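Local coordinates for protein putative nudix hydrolase family member (Chromobacterium violaceum, PDB 3F13) that probably acts as a magnesium-dependent hydrolase of the Nudix family, its natural substrate not being established, at residues A19-E24 / N40-K45; L72-H77 / H84-C89; G28-A33 / I104-S109; I60-G65 / P97-E102. All coordinates share one frame; numbering follows the deposited sequence.

Interaction 1. Residues A19-E24 / N40-K45; sequences ATAIIE and NLPGGK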
loop_
_atom_site.group_PDB
_atom_site.type_symbol
_atom_site.label_atom_id
_atom_site.label_comp_id
_atom_site.label_asym_id
_atom_site.label_seq_id
_atom_site.Cartn_x
_atom_site.Cartn_y
_atom_site.Cartn_z
ATOM N N ALA B 19 -0.034 12.475 -5.875
ATOM C CA ALA B 19 -0.265 11.594 -4.704
ATOM C C ALA B 19 0.187 12.350 -3.463
ATOM O O ALA B 19 1.162 13.096 -3.527
ATOM C CB ALA B 19 0.516 10.262 -4.812
ATOM N N THR B 20 -0.480 12.159 -2.326
ATOM C CA THR B 20 -0.072 12.868 -1.126
ATOM C C THR B 20 -0.090 11.845 -0.005
ATOM O O THR B 20 -1.042 11.038 0.022
ATOM C CB THR B 20 -1.079 13.989 -0.824
ATOM O OG1 THR B 20 -0.938 15.001 -1.840
ATOM C CG2 THR B 20 -0.854 14.599 0.578
ATOM N N ALA B 21 0.938 11.840 0.859
ATOM C CA ALA B 21 1.037 10.857 1.987
ATOM C C ALA B 21 0.772 11.470 3.331
ATOM O O ALA B 21 1.290 12.552 3.651
ATOM C CB ALA B 21 2.444 10.227 2.043
ATOM N N ILE B 22 0.015 10.748 4.133
ATOM C CA ILE B 22 -0.106 11.051 5.540
ATOM C C ILE B 22 0.670 9.971 6.243
ATOM O O ILE B 22 0.268 8.806 6.197
ATOM C CB ILE B 22 -1.552 10.952 6.023
ATOM C CG1 ILE B 22 -2.399 12.113 5.474
ATOM C CG2 ILE B 22 -1.550 10.903 7.578
ATOM C CD1 ILE B 22 -2.034 12.582 4.126
ATOM N N ILE B 23 1.812 10.340 6.846
ATOM C CA ILE B 23 2.664 9.397 7.553
ATOM C C ILE B 23 2.736 9.786 9.020
ATOM O O ILE B 23 3.310 10.827 9.350
ATOM C CB ILE B 23 4.087 9.423 6.992
ATOM C CG1 ILE B 23 4.070 8.914 5.561
ATOM C CG2 ILE B 23 5.026 8.538 7.830
ATOM C CD1 ILE B 23 5.362 9.295 4.790
ATOM N N GLU B 24 2.181 8.952 9.888
ATOM C CA GLU B 24 2.161 9.281 11.314
ATOM C C GLU B 24 3.436 8.758 11.980
ATOM O O GLU B 24 3.696 7.549 12.029
ATOM C CB GLU B 24 0.902 8.715 11.985
ATOM C CG GLU B 24 -0.371 9.354 11.506
ATOM C CD GLU B 24 -1.282 9.818 12.649
ATOM O OE1 GLU B 24 -0.791 9.941 13.795
ATOM O OE2 GLU B 24 -2.487 10.061 12.406
ATOM N N ASN B 40 4.575 21.185 3.677
ATOM C CA ASN B 40 3.473 20.532 3.031
ATOM C C ASN B 40 3.569 19.043 3.281
ATOM O O ASN B 40 4.650 18.514 3.631
ATOM C CB ASN B 40 3.524 20.780 1.540
ATOM C CG ASN B 40 2.153 20.779 0.899
ATOM O OD1 ASN B 40 1.140 20.358 1.491
ATOM N ND2 ASN B 40 2.111 21.248 -0.352
ATOM N N LEU B 41 2.450 18.355 3.113
ATOM C CA LEU B 41 2.501 16.887 3.131
ATOM C C LEU B 41 3.363 16.346 1.981
ATOM O O LEU B 41 3.338 16.864 0.882
ATOM C CB LEU B 41 1.103 16.346 2.982
ATOM C CG LEU B 41 0.207 16.583 4.182
ATOM C CD1 LEU B 41 -1.168 16.188 3.677
ATOM C CD2 LEU B 41 0.583 15.779 5.452
ATOM N N PRO B 42 4.118 15.278 2.240
ATOM C CA PRO B 42 4.991 14.701 1.211
ATOM C C PRO B 42 4.194 14.172 0.004
ATOM O O PRO B 42 3.054 13.804 0.148
ATOM C CB PRO B 42 5.678 13.534 1.926
ATOM C CG PRO B 42 5.072 13.436 3.307
ATOM C CD PRO B 42 4.206 14.613 3.547
ATOM N N GLY B 43 4.802 14.115 -1.180
ATOM C CA GLY B 43 4.082 13.593 -2.327
ATOM C C GLY B 43 4.572 14.273 -3.578
ATOM O O GLY B 43 5.587 14.986 -3.529
ATOM N N GLY B 44 3.866 14.082 -4.686
ATOM C CA GLY B 44 4.272 14.724 -5.945
ATOM C C GLY B 44 3.413 14.338 -7.129
ATOM O O GLY B 44 2.437 13.643 -6.996
ATOM N N LYS B 45 3.798 14.788 -8.314
ATOM C CA LYS B 45 3.022 14.508 -9.478
ATOM C C LYS B 45 3.319 13.119 -10.035
ATOM O O LYS B 45 4.473 12.666 -10.043
ATOM C CB LYS B 45 3.297 15.574 -10.537
ATOM C CG LYS B 45 2.239 15.648 -11.604
ATOM C CD LYS B 45 2.636 16.668 -12.684
ATOM C CE LYS B 45 1.880 16.399 -13.960
ATOM N NZ LYS B 45 1.550 17.697 -14.645
HETATM O O HOH W 1 1.350 16.768 -0.989
#
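Thr20 and Leu41 meet where the two segments pack most tightly. The Thr20 methyl, CG2, lies 3.5 Å from Leu41 CD1, closer than carbon atoms usually come, and the two side chains cross at about a right angle. The Thr20 rotamer (chi1 -69°, measured to OG1) puts CG2 on Leu41 and OG1 beside the backbone N, where it meets a water and His84. Leu41 CD1 also touches Ile22 CD1 at 3.7 Å, and its other methyl, CD2, rests near Ala21 O; branched aliphatic chains suit a place that Ile123 and Leu124 of helix 118-132 close off. Beyond Leu41 the chain straightens into strand 43-45, which runs antiparallel to strand 16-25 in the mixed sheet of the Nudix fold and in which the Nudix box, residues 44-65, begins. Ala21 N donates to Pro42 O at 3.0 Å, a nearly straight bond (169° at the hydrogen), and Ala19 and Gly44 exchange a pair of backbone bonds. Between these bonds Gly43 CA comes within 3.2 Å of Ala19 O; a CB would clash with that oxygen and, at the backbone angles of Gly43, jam against the preceding carbonyl, which explains glycine here. Packing is looser on the other side of Thr20: the water sits 3.0 Å from Thr20 OG1 and donates to Leu41 O at 2.7 Å, while the same hydroxyl is hydrogen-bonded to His84 of strand 82-90. Around Ile23 the fit is slacker too, its CD1 standing 4.4 Å from Pro42 CG.

Interaction 2. Residues L72-H77 / H84-C89; sequences LYLFDH and HKVYLC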
loop_
_atom_site.group_PDB
_atom_site.type_symbol
_atom_site.label_atom_id
_atom_site.label_comp_id
_atom_site.label_asym_id
_atom_site.label_seq_id
_atom_site.Cartn_x
_atom_site.Cartn_y
_atom_site.Cartn_z
ATOM N N LEU B 72 -2.921 2.967 2.745
ATOM C CA LEU B 72 -4.359 2.869 2.666
ATOM C C LEU B 72 -4.909 4.107 1.965
ATOM O O LEU B 72 -4.742 5.225 2.466
ATOM C CB LEU B 72 -4.961 2.753 4.077
ATOM C CG LEU B 72 -6.479 2.872 4.106
ATOM C CD1 LEU B 72 -7.082 1.647 3.360
ATOM C CD2 LEU B 72 -6.965 2.942 5.541
ATOM N N TYR B 73 -5.527 3.935 0.806
ATOM C CA TYR B 73 -6.181 5.063 0.122
ATOM C C TYR B 73 -7.300 5.647 0.995
ATOM O O TYR B 73 -8.208 4.926 1.420
ATOM C CB TYR B 73 -6.721 4.642 -1.267
ATOM C CG TYR B 73 -7.700 5.632 -1.868
ATOM C CD1 TYR B 73 -7.265 6.871 -2.343
ATOM C CD2 TYR B 73 -9.071 5.378 -1.859
ATOM C CE1 TYR B 73 -8.174 7.812 -2.851
ATOM C CE2 TYR B 73 -9.992 6.300 -2.385
ATOM C CZ TYR B 73 -9.515 7.524 -2.871
ATOM O OH TYR B 73 -10.380 8.454 -3.400
ATOM N N LEU B 74 -7.229 6.957 1.293
ATOM C CA LEU B 74 -8.241 7.600 2.135
ATOM C C LEU B 74 -9.289 8.358 1.309
ATOM O O LEU B 74 -10.505 8.132 1.470
ATOM C CB LEU B 74 -7.566 8.572 3.110
ATOM C CG LEU B 74 -6.395 7.974 3.883
ATOM C CD1 LEU B 74 -5.634 9.037 4.712
ATOM C CD2 LEU B 74 -6.955 6.822 4.760
ATOM N N PHE B 75 -8.846 9.256 0.427
ATOM C CA PHE B 75 -9.807 10.067 -0.338
ATOM C C PHE B 75 -9.098 10.881 -1.405
ATOM O O PHE B 75 -7.838 10.942 -1.426
ATOM C CB PHE B 75 -10.575 11.036 0.589
ATOM C CG PHE B 75 -9.681 11.856 1.529
ATOM C CD1 PHE B 75 -9.081 13.034 1.093
ATOM C CD2 PHE B 75 -9.473 11.457 2.843
ATOM C CE1 PHE B 75 -8.249 13.808 1.963
ATOM C CE2 PHE B 75 -8.658 12.211 3.720
ATOM C CZ PHE B 75 -8.021 13.384 3.249
ATOM N N ASP B 76 -9.909 11.529 -2.245
ATOM C CA ASP B 76 -9.401 12.418 -3.281
ATOM C C ASP B 76 -9.531 13.840 -2.738
ATOM O O ASP B 76 -10.461 14.135 -1.981
ATOM C CB ASP B 76 -10.233 12.310 -4.561
ATOM C CG ASP B 76 -10.342 10.888 -5.080
ATOM O OD1 ASP B 76 -9.321 10.153 -5.087
ATOM O OD2 ASP B 76 -11.473 10.486 -5.454
ATOM N N HIS B 77 -8.616 14.727 -3.122
ATOM C CA HIS B 77 -8.715 16.115 -2.745
ATOM C C HIS B 77 -8.423 16.909 -4.017
ATOM O O HIS B 77 -7.307 16.833 -4.533
ATOM C CB HIS B 77 -7.653 16.447 -1.709
ATOM C CG HIS B 77 -7.648 17.883 -1.297
ATOM N ND1 HIS B 77 -8.492 18.377 -0.331
ATOM C CD2 HIS B 77 -6.909 18.931 -1.725
ATOM C CE1 HIS B 77 -8.272 19.671 -0.176
ATOM N NE2 HIS B 77 -7.319 20.033 -1.015
ATOM N N HIS B 84 -5.569 15.287 -6.100
ATOM C CA HIS B 84 -4.743 14.471 -5.232
ATOM C C HIS B 84 -5.469 13.184 -4.901
ATOM O O HIS B 84 -6.688 13.207 -4.700
ATOM C CB HIS B 84 -4.510 15.160 -3.872
ATOM C CG HIS B 84 -3.692 16.414 -3.953
ATOM N ND1 HIS B 84 -2.381 16.487 -3.528
ATOM C CD2 HIS B 84 -4.011 17.651 -4.400
ATOM C CE1 HIS B 84 -1.932 17.721 -3.696
ATOM N NE2 HIS B 84 -2.907 18.450 -4.214
ATOM N N LYS B 85 -4.749 12.069 -4.877
ATOM C CA LYS B 85 -5.208 10.943 -4.027
ATOM C C LYS B 85 -4.398 10.978 -2.746
ATOM O O LYS B 85 -3.166 11.117 -2.769
ATOM C CB LYS B 85 -5.076 9.588 -4.705
ATOM C CG LYS B 85 -6.193 9.313 -5.716
ATOM C CD LYS B 85 -6.113 7.947 -6.328
ATOM C CE LYS B 85 -7.285 7.770 -7.277
ATOM N NZ LYS B 85 -8.614 7.882 -6.586
ATOM N N VAL B 86 -5.083 10.799 -1.617
ATOM C CA VAL B 86 -4.428 10.895 -0.325
ATOM C C VAL B 86 -4.372 9.521 0.333
ATOM O O VAL B 86 -5.400 8.854 0.376
ATOM C CB VAL B 86 -5.248 11.849 0.590
ATOM C CG1 VAL B 86 -4.591 11.999 1.991
ATOM C CG2 VAL B 86 -5.339 13.217 -0.086
ATOM N N TYR B 87 -3.205 9.125 0.855
ATOM C CA TYR B 87 -2.992 7.781 1.427
ATOM C C TYR B 87 -2.322 7.842 2.797
ATOM O O TYR B 87 -1.351 8.601 2.988
ATOM C CB TYR B 87 -2.014 6.953 0.576
ATOM C CG TYR B 87 -2.336 6.900 -0.904
ATOM C CD1 TYR B 87 -2.966 5.778 -1.451
ATOM C CD2 TYR B 87 -2.024 7.966 -1.754
ATOM C CE1 TYR B 87 -3.273 5.692 -2.787
ATOM C CE2 TYR B 87 -2.320 7.878 -3.142
ATOM C CZ TYR B 87 -2.984 6.744 -3.628
ATOM O OH TYR B 87 -3.277 6.624 -4.991
ATOM N N LEU B 88 -2.755 6.988 3.708
ATOM C CA LEU B 88 -2.094 6.829 5.009
ATOM C C LEU B 88 -1.031 5.772 4.751
ATOM O O LEU B 88 -1.357 4.688 4.249
ATOM C CB LEU B 88 -3.078 6.277 6.040
ATOM C CG LEU B 88 -2.470 5.979 7.428
ATOM C CD1 LEU B 88 -2.028 7.243 8.151
ATOM C CD2 LEU B 88 -3.466 5.218 8.317
ATOM N N CYS B 89 0.224 6.094 5.016
ATOM C CA CYS B 89 1.330 5.163 4.730
ATOM C C CYS B 89 2.130 4.756 5.963
ATOM O O CYS B 89 2.369 5.572 6.837
ATOM C CB CYS B 89 2.305 5.803 3.752
ATOM S SG CYS B 89 1.545 6.506 2.261
#
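Lys85 reaches across to Asp76 and Tyr73, and its chain can be followed outward. Its CB lies 4.0 Å from Tyr73 CE1; CG comes within 3.3 Å of Asp76 OD1 and also touches Tyr73 CE1, and CD runs on past the same ring atom. CE nears Asp76 OD1, and a bend at chi4 (-61°) turns NZ to that oxygen, closing a salt bridge of 2.8 Å on the syn side of the carboxylate. Tyr73 OH donates to the same Asp76 OD1 at 2.6 Å, from above the carboxylate plane, so two donors grip one oxygen and would probably stabilise the ionised aspartate. A long lysine suits this partly exposed face, where its methylenes lie along the CE1 corner of the Tyr73 ring and its ammonium meets the acid. The edge of the Tyr73 ring is turned toward the face of Tyr87 in an offset edge-to-face pair, planes 65° apart. On the other face Val86 CB lies over the Phe75 ring, 4.1 Å from its centroid, a CH-pi contact. Beside it the edge of His77 is directed to the face of His84, while His77 NE2 bonds Glu119 and His84 ND1 bonds Thr20. Leu74 N donates to Val86 O at 2.8 Å and Phe75 N only weakly to the same oxygen: Leu74 and Phe75 together face Val86, the classic beta bulge of this antiparallel hairpin, strands 70-78 and 82-90.

Interaction 3. Residues G28-A33 / I104-S109; sequences GVLVTA and IALVSS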
loop_
_atom_site.group_PDB
_atom_site.type_symbol
_atom_site.label_atom_id
_atom_site.label_comp_id
_atom_site.label_asym_id
_atom_site.label_seq_id
_atom_site.Cartn_x
_atom_site.Cartn_y
_atom_site.Cartn_z
ATOM N N GLY B 28 3.742 12.936 15.534
ATOM C CA GLY B 28 2.800 13.629 14.651
ATOM C C GLY B 28 2.947 13.241 13.177
ATOM O O GLY B 28 3.728 12.351 12.842
ATOM N N VAL B 29 2.206 13.940 12.311
ATOM C CA VAL B 29 2.241 13.690 10.860
ATOM C C VAL B 29 3.432 14.392 10.200
ATOM O O VAL B 29 3.669 15.599 10.399
ATOM C CB VAL B 29 0.935 14.178 10.198
ATOM C CG1 VAL B 29 1.060 14.165 8.639
ATOM C CG2 VAL B 29 -0.227 13.338 10.646
ATOM N N LEU B 30 4.169 13.642 9.395
ATOM C CA LEU B 30 5.317 14.144 8.667
ATOM C C LEU B 30 4.968 15.203 7.610
ATOM O O LEU B 30 4.058 15.005 6.806
ATOM C CB LEU B 30 5.995 12.957 7.987
ATOM C CG LEU B 30 7.336 13.241 7.316
ATOM C CD1 LEU B 30 8.312 13.797 8.347
ATOM C CD2 LEU B 30 7.855 11.972 6.655
ATOM N N VAL B 31 5.668 16.340 7.653
ATOM C CA VAL B 31 5.586 17.350 6.590
ATOM C C VAL B 31 6.991 17.752 6.197
ATOM O O VAL B 31 7.936 17.592 6.993
ATOM C CB VAL B 31 4.818 18.613 7.020
ATOM C CG1 VAL B 31 3.337 18.284 7.318
ATOM C CG2 VAL B 31 5.462 19.231 8.236
ATOM N N THR B 32 7.122 18.251 4.977
ATOM C CA THR B 32 8.418 18.558 4.403
ATOM C C THR B 32 8.384 19.939 3.764
ATOM O O THR B 32 7.332 20.396 3.307
ATOM C CB THR B 32 8.798 17.538 3.330
ATOM O OG1 THR B 32 7.906 17.635 2.211
ATOM C CG2 THR B 32 8.727 16.109 3.901
ATOM N N ALA B 33 9.547 20.595 3.727
ATOM C CA ALA B 33 9.683 21.910 3.105
ATOM C C ALA B 33 10.924 21.912 2.224
ATOM O O ALA B 33 11.995 21.480 2.656
ATOM C CB ALA B 33 9.804 22.966 4.158
ATOM N N ILE B 104 12.303 18.916 7.446
ATOM C CA ILE B 104 11.133 18.097 7.754
ATOM C C ILE B 104 10.674 18.403 9.181
ATOM O O ILE B 104 11.463 18.875 10.003
ATOM C CB ILE B 104 11.417 16.579 7.649
ATOM C CG1 ILE B 104 12.305 16.105 8.795
ATOM C CG2 ILE B 104 12.014 16.209 6.281
ATOM C CD1 ILE B 104 12.561 14.619 8.745
ATOM N N ALA B 105 9.403 18.164 9.455
ATOM C CA ALA B 105 8.869 18.354 10.802
ATOM C C ALA B 105 7.596 17.528 10.986
ATOM O O ALA B 105 7.222 16.756 10.110
ATOM C CB ALA B 105 8.593 19.831 11.075
ATOM N N LEU B 106 6.953 17.675 12.137
ATOM C CA LEU B 106 5.809 16.852 12.501
ATOM C C LEU B 106 4.660 17.752 12.897
ATOM O O LEU B 106 4.855 18.760 13.596
ATOM C CB LEU B 106 6.170 15.952 13.679
ATOM C CG LEU B 106 7.327 15.038 13.356
ATOM C CD1 LEU B 106 7.618 14.141 14.555
ATOM C CD2 LEU B 106 6.958 14.228 12.112
ATOM N N VAL B 107 3.460 17.406 12.457
ATOM C CA VAL B 107 2.297 18.220 12.754
ATOM C C VAL B 107 1.316 17.466 13.667
ATOM O O VAL B 107 0.927 16.353 13.339
ATOM C CB VAL B 107 1.570 18.575 11.480
ATOM C CG1 VAL B 107 0.160 19.038 11.829
ATOM C CG2 VAL B 107 2.368 19.606 10.676
ATOM N N SER B 108 0.908 18.068 14.791
ATOM C CA SER B 108 0.049 17.351 15.776
ATOM C C SER B 108 -1.450 17.605 15.619
ATOM O O SER B 108 -2.284 16.858 16.163
ATOM C CB SER B 108 0.482 17.657 17.226
ATOM N N SER B 109 -1.810 18.658 14.897
ATOM C CA SER B 109 -3.216 18.917 14.627
ATOM C C SER B 109 -3.347 19.856 13.434
ATOM O O SER B 109 -2.409 20.595 13.135
ATOM C CB SER B 109 -3.933 19.453 15.881
ATOM O OG SER B 109 -4.151 20.841 15.822
#
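Ile104 faces Thr32 in a non-hydrogen-bonded pair, its CG2 4.1 Å from Thr32 CG2, the two beta-branched chains crossing at a slant. Ala105 follows in a hydrogen-bonded pair with Val31: Val31 N gives a nearly straight bond (172°) to Ala105 O, and Ala105 N returns one to Val31 O. The small Ala105 CB lies 4.3 Å from Val31 CG2; that methyl, set between Val31 N and its carbonyl carbon, is also 3.6 Å from Ala105 O. Leu106 returns to the face of Leu30, where its CD2 meets Leu30 CD1 at 4.0 Å and also reaches Gly28 O. Val107 ends the strand with two bonds to Val29, the shorter running from Val107 N to Val29 O at 2.7 Å. Its CG2, anti to the carbonyl carbon, lies 3.7 Å from Val31 CG1, the chains crossing at about a right angle. Gly28 passes close to Val107 O with backbone angles that call for glycine, and any CB there would strike that oxygen. Strand 28-33 lies between strand 103-107 and strand 16-25, to which Leu30 is hydrogen-bonded at Ile23, while Val29 and Val107 both pack on Leu124 of helix 118-132.

Interaction 4. Residues I60-G65 / P97-E102; sequences IREETG and PQNEIE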
loop_
_atom_site.group_PDB
_atom_site.type_symbol
_atom_site.label_atom_id
_atom_site.label_comp_id
_atom_site.label_asym_id
_atom_site.label_seq_id
_atom_site.Cartn_x
_atom_site.Cartn_y
_atom_site.Cartn_z
ATOM N N ILE B 60 7.821 9.529 -1.932
ATOM C CA ILE B 60 8.158 9.504 -0.527
ATOM C C ILE B 60 9.621 9.066 -0.378
ATOM O O ILE B 60 10.365 9.656 0.404
ATOM C CB ILE B 60 7.257 8.585 0.272
ATOM C CG1 ILE B 60 5.819 9.125 0.320
ATOM C CG2 ILE B 60 7.813 8.372 1.706
ATOM C CD1 ILE B 60 5.703 10.583 0.264
ATOM N N ARG B 61 10.025 8.029 -1.109
ATOM C CA ARG B 61 11.427 7.575 -1.039
ATOM C C ARG B 61 12.362 8.718 -1.422
ATOM O O ARG B 61 13.309 9.030 -0.697
ATOM C CB ARG B 61 11.690 6.355 -1.926
ATOM C CG ARG B 61 13.007 5.682 -1.519
ATOM C CD ARG B 61 13.291 4.479 -2.359
ATOM N NE ARG B 61 14.543 3.878 -1.917
ATOM C CZ ARG B 61 15.292 3.080 -2.671
ATOM N NH1 ARG B 61 14.911 2.779 -3.908
ATOM N NH2 ARG B 61 16.418 2.596 -2.180
ATOM N N GLU B 62 12.097 9.357 -2.558
ATOM C CA GLU B 62 12.916 10.487 -3.029
ATOM C C GLU B 62 13.056 11.563 -1.952
ATOM O O GLU B 62 14.167 12.026 -1.647
ATOM C CB GLU B 62 12.280 11.109 -4.270
ATOM C CG GLU B 62 13.276 11.722 -5.257
ATOM C CD GLU B 62 13.604 13.155 -4.960
ATOM O OE1 GLU B 62 13.098 13.703 -3.952
ATOM O OE2 GLU B 62 14.378 13.743 -5.745
ATOM N N GLU B 63 11.925 11.956 -1.364
ATOM C CA GLU B 63 11.894 13.120 -0.451
ATOM C C GLU B 63 12.392 12.851 0.974
ATOM O O GLU B 63 12.968 13.750 1.615
ATOM C CB GLU B 63 10.481 13.751 -0.437
ATOM C CG GLU B 63 10.070 14.162 -1.840
ATOM C CD GLU B 63 8.623 14.585 -2.005
ATOM O OE1 GLU B 63 7.875 14.663 -0.992
ATOM O OE2 GLU B 63 8.236 14.846 -3.178
ATOM N N THR B 64 12.162 11.636 1.473
ATOM C CA THR B 64 12.431 11.311 2.880
ATOM C C THR B 64 13.339 10.091 3.115
ATOM O O THR B 64 13.739 9.836 4.245
ATOM C CB THR B 64 11.129 11.052 3.657
ATOM O OG1 THR B 64 10.512 9.820 3.243
ATOM C CG2 THR B 64 10.129 12.204 3.440
ATOM N N GLY B 65 13.568 9.298 2.073
ATOM C CA GLY B 65 14.321 8.051 2.214
ATOM C C GLY B 65 13.458 6.914 2.723
ATOM O O GLY B 65 13.902 5.758 2.755
ATOM N N PRO B 97 15.662 14.608 5.597
ATOM C CA PRO B 97 15.658 15.519 4.456
ATOM C C PRO B 97 16.635 15.017 3.410
ATOM O O PRO B 97 17.745 14.632 3.743
ATOM C CB PRO B 97 16.154 16.853 5.034
ATOM C CG PRO B 97 16.564 16.570 6.466
ATOM C CD PRO B 97 15.923 15.283 6.879
ATOM N N GLN B 98 16.218 15.034 2.155
ATOM C CA GLN B 98 16.933 14.361 1.090
ATOM C C GLN B 98 16.669 15.115 -0.186
ATOM O O GLN B 98 15.592 15.684 -0.368
ATOM C CB GLN B 98 16.376 12.949 0.942
ATOM C CG GLN B 98 17.354 11.960 0.438
ATOM C CD GLN B 98 16.951 10.565 0.818
ATOM O OE1 GLN B 98 17.367 10.053 1.859
ATOM N NE2 GLN B 98 16.098 9.948 -0.004
ATOM N N ASN B 99 17.625 15.111 -1.101
ATOM C CA ASN B 99 17.383 15.790 -2.357
ATOM C C ASN B 99 16.836 17.199 -2.131
ATOM O O ASN B 99 17.393 17.987 -1.346
ATOM C CB ASN B 99 16.431 14.955 -3.219
ATOM C CG ASN B 99 17.077 13.656 -3.686
ATOM O OD1 ASN B 99 18.133 13.677 -4.338
ATOM N ND2 ASN B 99 16.477 12.522 -3.323
ATOM N N GLU B 100 15.738 17.512 -2.803
ATOM C CA GLU B 100 15.214 18.872 -2.778
ATOM C C GLU B 100 14.546 19.203 -1.438
ATOM O O GLU B 100 14.111 20.336 -1.211
ATOM C CB GLU B 100 14.245 19.082 -3.942
ATOM N N ILE B 101 14.450 18.210 -0.553
ATOM C CA ILE B 101 13.833 18.460 0.746
ATOM C C ILE B 101 14.907 18.955 1.696
ATOM O O ILE B 101 15.907 18.259 1.958
ATOM C CB ILE B 101 13.133 17.214 1.309
ATOM C CG1 ILE B 101 11.990 16.801 0.373
ATOM C CG2 ILE B 101 12.627 17.482 2.713
ATOM C CD1 ILE B 101 10.901 17.851 0.172
ATOM N N GLU B 102 14.706 20.165 2.201
ATOM C CA GLU B 102 15.704 20.780 3.039
ATOM C C GLU B 102 15.308 20.542 4.472
ATOM O O GLU B 102 16.149 20.214 5.305
ATOM C CB GLU B 102 15.815 22.281 2.736
#
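Glu62 offers its backbone carbonyl to two amide side chains, Gln98 and Asn99, at the C-terminal end of helix 52-64. This helix belongs to the Nudix box, residues 44-65, and the loop 97-102 folds over its last turn. Asn99 ND2 donates to Glu62 O at 2.9 Å, with the oxygen in the plane of the asparagine amide. Gln98 NE2 makes the longer bond to the same oxygen, 3.3 Å, and stands well above the carbonyl plane; the two donors arrive from opposite faces of that plane. Gln98 starts close to the helix end, its CB against Glu62 O, and its extended chain, with CG anti to the backbone N (chi1 -151°), carries the amide on past that carbonyl toward Arg61 O and Gly65, whereas Asn99 reaches Glu62 O directly with ND2. Arg61 O is already taken by Gly65 N, and Ile60 O receives two donors, Thr64 N and Thr64 OG1, the hydroxyl bond being 2.8 Å. Gly65 leaves the helix with a phi of 82°, readily adopted by glycine, and a CB there would run into Gln98 OE1. Within the loop Ile101 N bonds Gln98 O, closing a type II' turn with Asn99 at its first corner, with positive phi. The Glu62 carboxylate is stacked on the Asn99 amide, their planes 27° apart. Glu63 OE1 finds its partner elsewhere, in the backbone N of Gly43, so the acid ties the helix to strand 43-45. Its aliphatic stem meets the loop instead: Glu63 CB lies 3.5 Å from Ile101 CG1.

Interactions 1, 2 and 3 lie in one mixed sheet, whereas interaction 4 joins helix 52-64 to the loop before strand 103-107. Interaction 1 touches all the others: strand 16-25 borders both strand 82-90 of interaction 2 and strand 28-33 of interaction 3, and Gly43 is held by Glu63 of interaction 4. Interactions 2 and 4 stand on opposite sides of the chain's centre, their centres about 20 Å apart. Along the chain interaction 1 closes before interactions 2 and 4 open, its segments alternating with those of interaction 3; interaction 2 nests within the loop closed by interaction 4, itself nested within that of interaction 3. Sequence-distant strands and the Nudix-box helix are thereby united in one domain.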